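Long-range contacts in phosphatidylglycerol lysyltransferase C-terminal domain-containing protein (Bacteroides thetaiotaomicron, PDB 2HQY), which is of unknown function but binds coenzyme A and probably acts as an acyl- or aminoacyl-transferase of the acetyltransferase type: residues R24-D28 against Y263-E268; R118-Y123 against E268-I272. All coordinates share one frame; numbering follows the deposited sequence.

How the interactions relate
Interactions 1 and 2 lie with their centres 11 Å apart and are joined in two ways. The chain 263-272 runs through both, first along 24-28 and then along 118-123, with E268 belonging to each. The second tie is D122 of interaction 2: its OD2 lies 2.9 Å from N265 ND2 and 2.9 Å from C27 N of interaction 1, probable hydrogen bonds both. Strands 122-126 and 263-265, one from each contact, are antiparallel neighbours. Coenzyme A lies at the far end of segment 263-272: L270 and I272 touch its adenine in interaction 2, whereas the E267 side chain of interaction 1 stays about 8 Å from it.

Interaction 1. Residues R24-D28 against Y263-E268; sequences RRNCD and YINREE
N265 reaches across from strand 263-265 and donates ND2 to the carbonyl oxygen of R25, with N265 ND2 and R25 O 2.8 Å apart. The N-H...O angle of 144° makes this a moderately bent bond, and the acceptor lies close to the amide plane of N265. With CG anti to the backbone N (chi1 -177°), the amide extends toward the loop and can serve both sides: its OD1 accepts from the backbone N of E267 at 2.8 Å, an Asx turn in which the donor lies nearly on the extension of the C=O bond. Bonds at both ends fix the flip of the amide, and D122 takes a further bond from ND2.

C27 packs closely beside it. Its CB sits 3.4 Å from E267 OE2, and SG rests alongside the E267 chain, 3.8 Å from CG. That carboxylate is anchored elsewhere, by H234 and N33. In the fold, this lays the loop between helices 12-19 and 31-36 against strand 263-265, which pairs with strands 122-126 and 230-238.

Packing is also close where R25 sets NH1 over the centre of the Y263 ring, 3.4 Å above its plane, although both residues are partly exposed. The guanidinium stands almost upright on the ring (planes 85° apart). R25 CZ is 4.7 Å from the ring centroid and almost on the ring normal, a cation-pi contact. The loose end is the other one, where the carboxylates of D28 and E268 approach without touching. A water bridges them, giving one proton to D28 OD2 and one to E268 OE2, and K290, salt-bridged to E268, probably offsets part of the repulsion.

Interaction 2. Residues R118-Y123 against E268-I272; sequences RAYADY and EDLGI. With COA (coenzyme A), chain C.
D269 carries CG between its backbone N and carbonyl carbon (chi1 63°), and R118, bent at chi2 (61°), brings its guanidinium back to meet it. D269 OD2 takes two bonds here. Y123 OH donates at 2.6 Å to D269 OD2 on the anti lone pair, in the plane of the tyrosine ring at its edge. R118 NH1 donates at 2.9 Å to D269 OD2 from above the carboxylate plane, forming a salt bridge. The triangle closes with R118 NH2, which gives Y123 OH a nearly straight bond (177°) in the guanidinium plane. R276 adds a second salt bridge to OD2, so the carboxylate is likely to stay ionised.

The other oxygen shapes the backbone: D269 OD1 accepts from G271 N at 2.8 Å, an Asx turn at the start of the type I' turn 269-272 that leads into helix 273-281. A weak bond from L270 N to A119 O ties this turn to the 3-10 segment 118-120, as does a water that accepts from D269 N and lies within bonding distance of R118 O and A121 O. With an alanine here in place of the aspartate, R118, R276 and Y123 would probably lose their shared acceptor, and the turn would lose its bond to G271 N.

A119 CB packs 3.5 Å from G271 N, with no CB at this glycine to crowd A119 CB. The aliphatic part of E268 passes the carbonyls of Y120 and A121, its CG 3.2 Å from Y120 O. From the turn, L270 CD1 reaches to 3.3 Å from N6A of coenzyme A, while I272 CD1 meets its N7A.

Interaction 1. Residues R24-D28 against Y263-E268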
loop_
_atom_site.group_PDB
_atom_site.type_symbol
_atom_site.label_atom_id
_atom_site.label_comp_id
_atom_site.label_asym_id
_atom_site.label_seq_id
_atom_site.Cartn_x
_atom_site.Cartn_y
_atom_site.Cartn_z
ATOM N N ARG A 24 -20.386 -11.352 -12.029
ATOM C CA ARG A 24 -19.100 -11.803 -11.498
ATOM C C ARG A 24 -19.191 -12.091 -10.006
ATOM O O ARG A 24 -19.609 -11.239 -9.243
ATOM C CB ARG A 24 -18.051 -10.726 -11.775
ATOM C CG ARG A 24 -18.043 -10.317 -13.243
ATOM C CD ARG A 24 -17.183 -11.248 -14.069
ATOM N NE ARG A 24 -15.797 -10.903 -13.821
ATOM C CZ ARG A 24 -15.091 -10.032 -14.538
ATOM N NH1 ARG A 24 -13.844 -9.777 -14.175
ATOM N NH2 ARG A 24 -15.620 -9.431 -15.614
ATOM N N ARG A 25 -18.789 -13.292 -9.598
ATOM C CA ARG A 25 -18.911 -13.699 -8.204
ATOM C C ARG A 25 -17.568 -13.836 -7.479
ATOM O O ARG A 25 -17.519 -14.194 -6.302
ATOM C CB ARG A 25 -19.712 -14.993 -8.116
ATOM C CG ARG A 25 -21.098 -14.852 -8.708
ATOM C CD ARG A 25 -21.926 -16.088 -8.463
ATOM N NE ARG A 25 -21.389 -17.272 -9.131
ATOM C CZ ARG A 25 -21.852 -18.512 -8.948
ATOM N NH1 ARG A 25 -22.849 -18.744 -8.099
ATOM N NH2 ARG A 25 -21.308 -19.530 -9.604
ATOM N N ASN A 26 -16.470 -13.557 -8.169
ATOM C CA ASN A 26 -15.189 -13.815 -7.518
ATOM C C ASN A 26 -14.817 -12.774 -6.455
ATOM O O ASN A 26 -15.105 -11.562 -6.604
ATOM C CB ASN A 26 -14.082 -14.081 -8.512
ATOM C CG ASN A 26 -13.727 -12.885 -9.287
ATOM O OD1 ASN A 26 -14.534 -12.378 -10.062
ATOM N ND2 ASN A 26 -12.482 -12.445 -9.143
ATOM N N CYS A 27 -14.222 -13.269 -5.373
ATOM C CA CYS A 27 -14.026 -12.465 -4.167
ATOM C C CYS A 27 -13.091 -11.315 -4.433
ATOM O O CYS A 27 -13.106 -10.328 -3.699
ATOM C CB CYS A 27 -13.483 -13.325 -3.005
ATOM S SG CYS A 27 -11.822 -13.983 -3.242
ATOM N N ASP A 28 -12.262 -11.433 -5.472
ATOM C CA ASP A 28 -11.323 -10.340 -5.772
ATOM C C ASP A 28 -12.027 -9.061 -6.207
ATOM O O ASP A 28 -11.385 -8.010 -6.294
ATOM C CB ASP A 28 -10.281 -10.771 -6.788
ATOM C CG ASP A 28 -9.334 -11.829 -6.212
ATOM O OD1 ASP A 28 -9.051 -11.770 -4.984
ATOM O OD2 ASP A 28 -8.882 -12.701 -6.956
ATOM N N TYR A 263 -25.835 -16.538 -2.687
ATOM C CA TYR A 263 -24.550 -17.221 -2.629
ATOM C C TYR A 263 -23.644 -16.575 -1.604
ATOM O O TYR A 263 -23.672 -15.357 -1.419
ATOM C CB TYR A 263 -23.854 -17.183 -3.987
ATOM C CG TYR A 263 -24.695 -17.813 -5.051
ATOM C CD1 TYR A 263 -24.878 -19.185 -5.072
ATOM C CD2 TYR A 263 -25.338 -17.035 -6.002
ATOM C CE1 TYR A 263 -25.690 -19.787 -6.039
ATOM C CE2 TYR A 263 -26.148 -17.625 -6.980
ATOM C CZ TYR A 263 -26.306 -18.999 -6.983
ATOM O OH TYR A 263 -27.088 -19.604 -7.940
ATOM N N ILE A 264 -22.836 -17.403 -0.951
ATOM C CA ILE A 264 -21.821 -16.879 -0.023
ATOM C C ILE A 264 -20.470 -17.352 -0.556
ATOM O O ILE A 264 -20.262 -18.546 -0.753
ATOM C CB ILE A 264 -22.006 -17.368 1.434
ATOM C CG1 ILE A 264 -23.335 -16.895 2.037
ATOM C CG2 ILE A 264 -20.815 -16.841 2.290
ATOM C CD1 ILE A 264 -23.599 -17.471 3.451
ATOM N N ASN A 265 -19.575 -16.411 -0.846
ATOM C CA ASN A 265 -18.237 -16.738 -1.322
ATOM C C ASN A 265 -17.263 -16.645 -0.123
ATOM O O ASN A 265 -17.032 -15.549 0.434
ATOM C CB ASN A 265 -17.842 -15.763 -2.450
ATOM C CG ASN A 265 -16.470 -16.073 -3.068
ATOM O OD1 ASN A 265 -15.563 -16.579 -2.398
ATOM N ND2 ASN A 265 -16.314 -15.744 -4.356
ATOM N N ARG A 266 -16.713 -17.786 0.286
ATOM C CA ARG A 266 -15.755 -17.830 1.422
ATOM C C ARG A 266 -14.298 -17.967 0.968
ATOM O O ARG A 266 -13.432 -18.398 1.735
ATOM C CB ARG A 266 -16.149 -18.929 2.430
ATOM C CG ARG A 266 -17.537 -18.682 3.038
ATOM C CD ARG A 266 -18.025 -19.785 3.977
ATOM N NE ARG A 266 -17.056 -20.035 5.039
ATOM C CZ ARG A 266 -16.946 -19.359 6.174
ATOM N NH1 ARG A 266 -17.772 -18.359 6.478
ATOM N NH2 ARG A 266 -15.983 -19.713 7.013
ATOM N N GLU A 267 -14.034 -17.602 -0.284
ATOM C CA GLU A 267 -12.665 -17.407 -0.793
ATOM C C GLU A 267 -11.883 -18.715 -0.978
ATOM O O GLU A 267 -12.478 -19.781 -1.168
ATOM C CB GLU A 267 -11.905 -16.304 0.009
ATOM C CG GLU A 267 -12.836 -15.095 0.268
ATOM C CD GLU A 267 -12.126 -13.772 0.576
ATOM O OE1 GLU A 267 -10.980 -13.777 1.067
ATOM O OE2 GLU A 267 -12.734 -12.707 0.299
ATOM N N GLU A 268 -10.560 -18.635 -0.941
ATOM C CA GLU A 268 -9.721 -19.711 -1.493
ATOM C C GLU A 268 -9.102 -20.585 -0.416
ATOM O O GLU A 268 -9.040 -20.180 0.746
ATOM C CB GLU A 268 -8.616 -19.087 -2.342
ATOM C CG GLU A 268 -9.136 -18.159 -3.409
ATOM C CD GLU A 268 -8.770 -16.725 -3.190
ATOM O OE1 GLU A 268 -8.821 -16.258 -2.018
ATOM O OE2 GLU A 268 -8.439 -16.065 -4.210
HETATM O O HOH W 1 -7.100 -14.671 -6.063
#

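Interaction 2. Residues R118-Y123 against E268-I272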
loop_
_atom_site.group_PDB
_atom_site.type_symbol
_atom_site.label_atom_id
_atom_site.label_comp_id
_atom_site.label_asym_id
_atom_site.label_seq_id
_atom_site.Cartn_x
_atom_site.Cartn_y
_atom_site.Cartn_z
ATOM N N ARG A 118 -5.636 -24.369 -8.913
ATOM C CA ARG A 118 -6.716 -24.743 -8.019
ATOM C C ARG A 118 -6.618 -24.064 -6.623
ATOM O O ARG A 118 -7.633 -23.847 -5.956
ATOM C CB ARG A 118 -6.721 -26.272 -7.917
ATOM C CG ARG A 118 -7.668 -26.867 -6.920
ATOM C CD ARG A 118 -9.126 -26.533 -7.221
ATOM N NE ARG A 118 -9.998 -27.156 -6.223
ATOM C CZ ARG A 118 -10.141 -26.716 -4.973
ATOM N NH1 ARG A 118 -9.496 -25.612 -4.572
ATOM N NH2 ARG A 118 -10.951 -27.360 -4.130
ATOM N N ALA A 119 -5.397 -23.703 -6.224
ATOM C CA ALA A 119 -5.148 -22.991 -4.966
ATOM C C ALA A 119 -5.923 -21.692 -4.882
ATOM O O ALA A 119 -6.224 -21.234 -3.792
ATOM C CB ALA A 119 -3.680 -22.709 -4.819
ATOM N N TYR A 120 -6.237 -21.112 -6.041
ATOM C CA TYR A 120 -6.915 -19.817 -6.114
ATOM C C TYR A 120 -8.399 -19.838 -6.446
ATOM O O TYR A 120 -9.013 -18.774 -6.580
ATOM C CB TYR A 120 -6.151 -18.891 -7.064
ATOM C CG TYR A 120 -4.721 -18.758 -6.615
ATOM C CD1 TYR A 120 -4.410 -18.163 -5.397
ATOM C CD2 TYR A 120 -3.687 -19.272 -7.381
ATOM C CE1 TYR A 120 -3.095 -18.070 -4.963
ATOM C CE2 TYR A 120 -2.385 -19.174 -6.966
ATOM C CZ TYR A 120 -2.097 -18.577 -5.759
ATOM O OH TYR A 120 -0.776 -18.492 -5.357
ATOM N N ALA A 121 -8.977 -21.024 -6.548
ATOM C CA ALA A 121 -10.414 -21.154 -6.796
ATOM C C ALA A 121 -11.183 -20.668 -5.567
ATOM O O ALA A 121 -10.706 -20.850 -4.450
ATOM C CB ALA A 121 -10.773 -22.614 -7.103
ATOM N N ASP A 122 -12.350 -20.055 -5.780
ATOM C CA ASP A 122 -13.221 -19.611 -4.683
ATOM C C ASP A 122 -14.242 -20.687 -4.363
ATOM O O ASP A 122 -14.800 -21.339 -5.262
ATOM C CB ASP A 122 -14.017 -18.358 -5.041
ATOM C CG ASP A 122 -13.195 -17.091 -5.042
ATOM O OD1 ASP A 122 -12.050 -17.059 -4.530
ATOM O OD2 ASP A 122 -13.738 -16.096 -5.553
ATOM N N TYR A 123 -14.506 -20.845 -3.076
ATOM C CA TYR A 123 -15.556 -21.725 -2.602
ATOM C C TYR A 123 -16.857 -20.918 -2.478
ATOM O O TYR A 123 -16.912 -19.921 -1.741
ATOM C CB TYR A 123 -15.160 -22.279 -1.232
ATOM C CG TYR A 123 -14.129 -23.367 -1.310
ATOM C CD1 TYR A 123 -14.503 -24.708 -1.187
ATOM C CD2 TYR A 123 -12.779 -23.055 -1.532
ATOM C CE1 TYR A 123 -13.563 -25.726 -1.266
ATOM C CE2 TYR A 123 -11.822 -24.050 -1.613
ATOM C CZ TYR A 123 -12.224 -25.390 -1.481
ATOM O OH TYR A 123 -11.290 -26.384 -1.579
ATOM N N GLU A 268 -10.560 -18.635 -0.941
ATOM C CA GLU A 268 -9.721 -19.711 -1.493
ATOM C C GLU A 268 -9.102 -20.585 -0.416
ATOM O O GLU A 268 -9.040 -20.180 0.746
ATOM C CB GLU A 268 -8.616 -19.087 -2.342
ATOM C CG GLU A 268 -9.136 -18.159 -3.409
ATOM C CD GLU A 268 -8.770 -16.725 -3.190
ATOM O OE1 GLU A 268 -8.821 -16.258 -2.018
ATOM O OE2 GLU A 268 -8.439 -16.065 -4.210
ATOM N N ASP A 269 -8.633 -21.780 -0.796
ATOM C CA ASP A 269 -7.889 -22.613 0.151
ATOM C C ASP A 269 -6.373 -22.424 0.088
ATOM O O ASP A 269 -5.656 -22.941 0.953
ATOM C CB ASP A 269 -8.278 -24.107 0.070
ATOM C CG ASP A 269 -7.974 -24.757 -1.281
ATOM O OD1 ASP A 269 -6.905 -24.485 -1.889
ATOM O OD2 ASP A 269 -8.800 -25.606 -1.708
ATOM N N LEU A 270 -5.889 -21.703 -0.933
ATOM C CA LEU A 270 -4.448 -21.390 -1.094
ATOM C C LEU A 270 -3.561 -22.640 -1.188
ATOM O O LEU A 270 -2.324 -22.577 -0.996
ATOM C CB LEU A 270 -3.961 -20.440 0.025
ATOM C CG LEU A 270 -4.695 -19.097 0.137
ATOM C CD1 LEU A 270 -4.029 -18.196 1.190
ATOM C CD2 LEU A 270 -4.781 -18.391 -1.225
ATOM N N GLY A 271 -4.183 -23.771 -1.512
ATOM C CA GLY A 271 -3.457 -25.031 -1.574
ATOM C C GLY A 271 -3.053 -25.598 -0.217
ATOM O O GLY A 271 -2.250 -26.549 -0.153
ATOM N N ILE A 272 -3.605 -25.030 0.862
ATOM C CA ILE A 272 -3.349 -25.495 2.229
ATOM C C ILE A 272 -4.327 -26.629 2.549
ATOM O O ILE A 272 -5.536 -26.440 2.510
ATOM C CB ILE A 272 -3.487 -24.355 3.265
ATOM C CG1 ILE A 272 -2.491 -23.236 2.952
ATOM C CG2 ILE A 272 -3.275 -24.904 4.685
ATOM C CD1 ILE A 272 -2.839 -21.915 3.577
HETATM N N1A COA C . -4.611 -16.785 5.440
HETATM C C2A COA C . -5.431 -16.900 6.504
HETATM N N3A COA C . -5.306 -17.913 7.372
HETATM C C4A COA C . -4.335 -18.855 7.195
HETATM C C5A COA C . -3.472 -18.762 6.108
HETATM C C6A COA C . -3.625 -17.690 5.217
HETATM N N6A COA C . -2.821 -17.526 4.136
HETATM N N7A COA C . -2.627 -19.822 6.197
HETATM C C8A COA C . -2.951 -20.539 7.302
HETATM N N9A COA C . -4.007 -19.959 7.891
HETATM C C1B COA C . -4.661 -20.364 9.168
HETATM C C2B COA C . -5.509 -21.626 9.267
HETATM O O2B COA C . -6.874 -21.349 8.962
HETATM C C3B COA C . -5.370 -21.923 10.753
HETATM O O3B COA C . -6.263 -21.117 11.528
HETATM P P3B COA C . -6.755 -21.590 12.989
HETATM O O7A COA C . -7.797 -22.655 12.655
HETATM O O8A COA C . -7.263 -20.322 13.662
HETATM O O9A COA C . -5.551 -22.178 13.692
HETATM C C4B COA C . -3.957 -21.496 11.119
HETATM O O4B COA C . -3.610 -20.502 10.150
HETATM C C5B COA C . -2.967 -22.667 11.099
HETATM O O5B COA C . -3.491 -23.707 10.259
HETATM P P1A COA C . -2.641 -24.619 9.218
HETATM O O1A COA C . -3.618 -25.182 8.208
HETATM O O2A COA C . -1.408 -23.878 8.718
HETATM O O3A COA C . -2.203 -25.829 10.197
HETATM O O4A COA C . -1.065 -26.810 12.236
HETATM O O5A COA C . -0.305 -24.483 11.299
HETATM O O HOH W 2 -9.123 -22.713 -3.424
#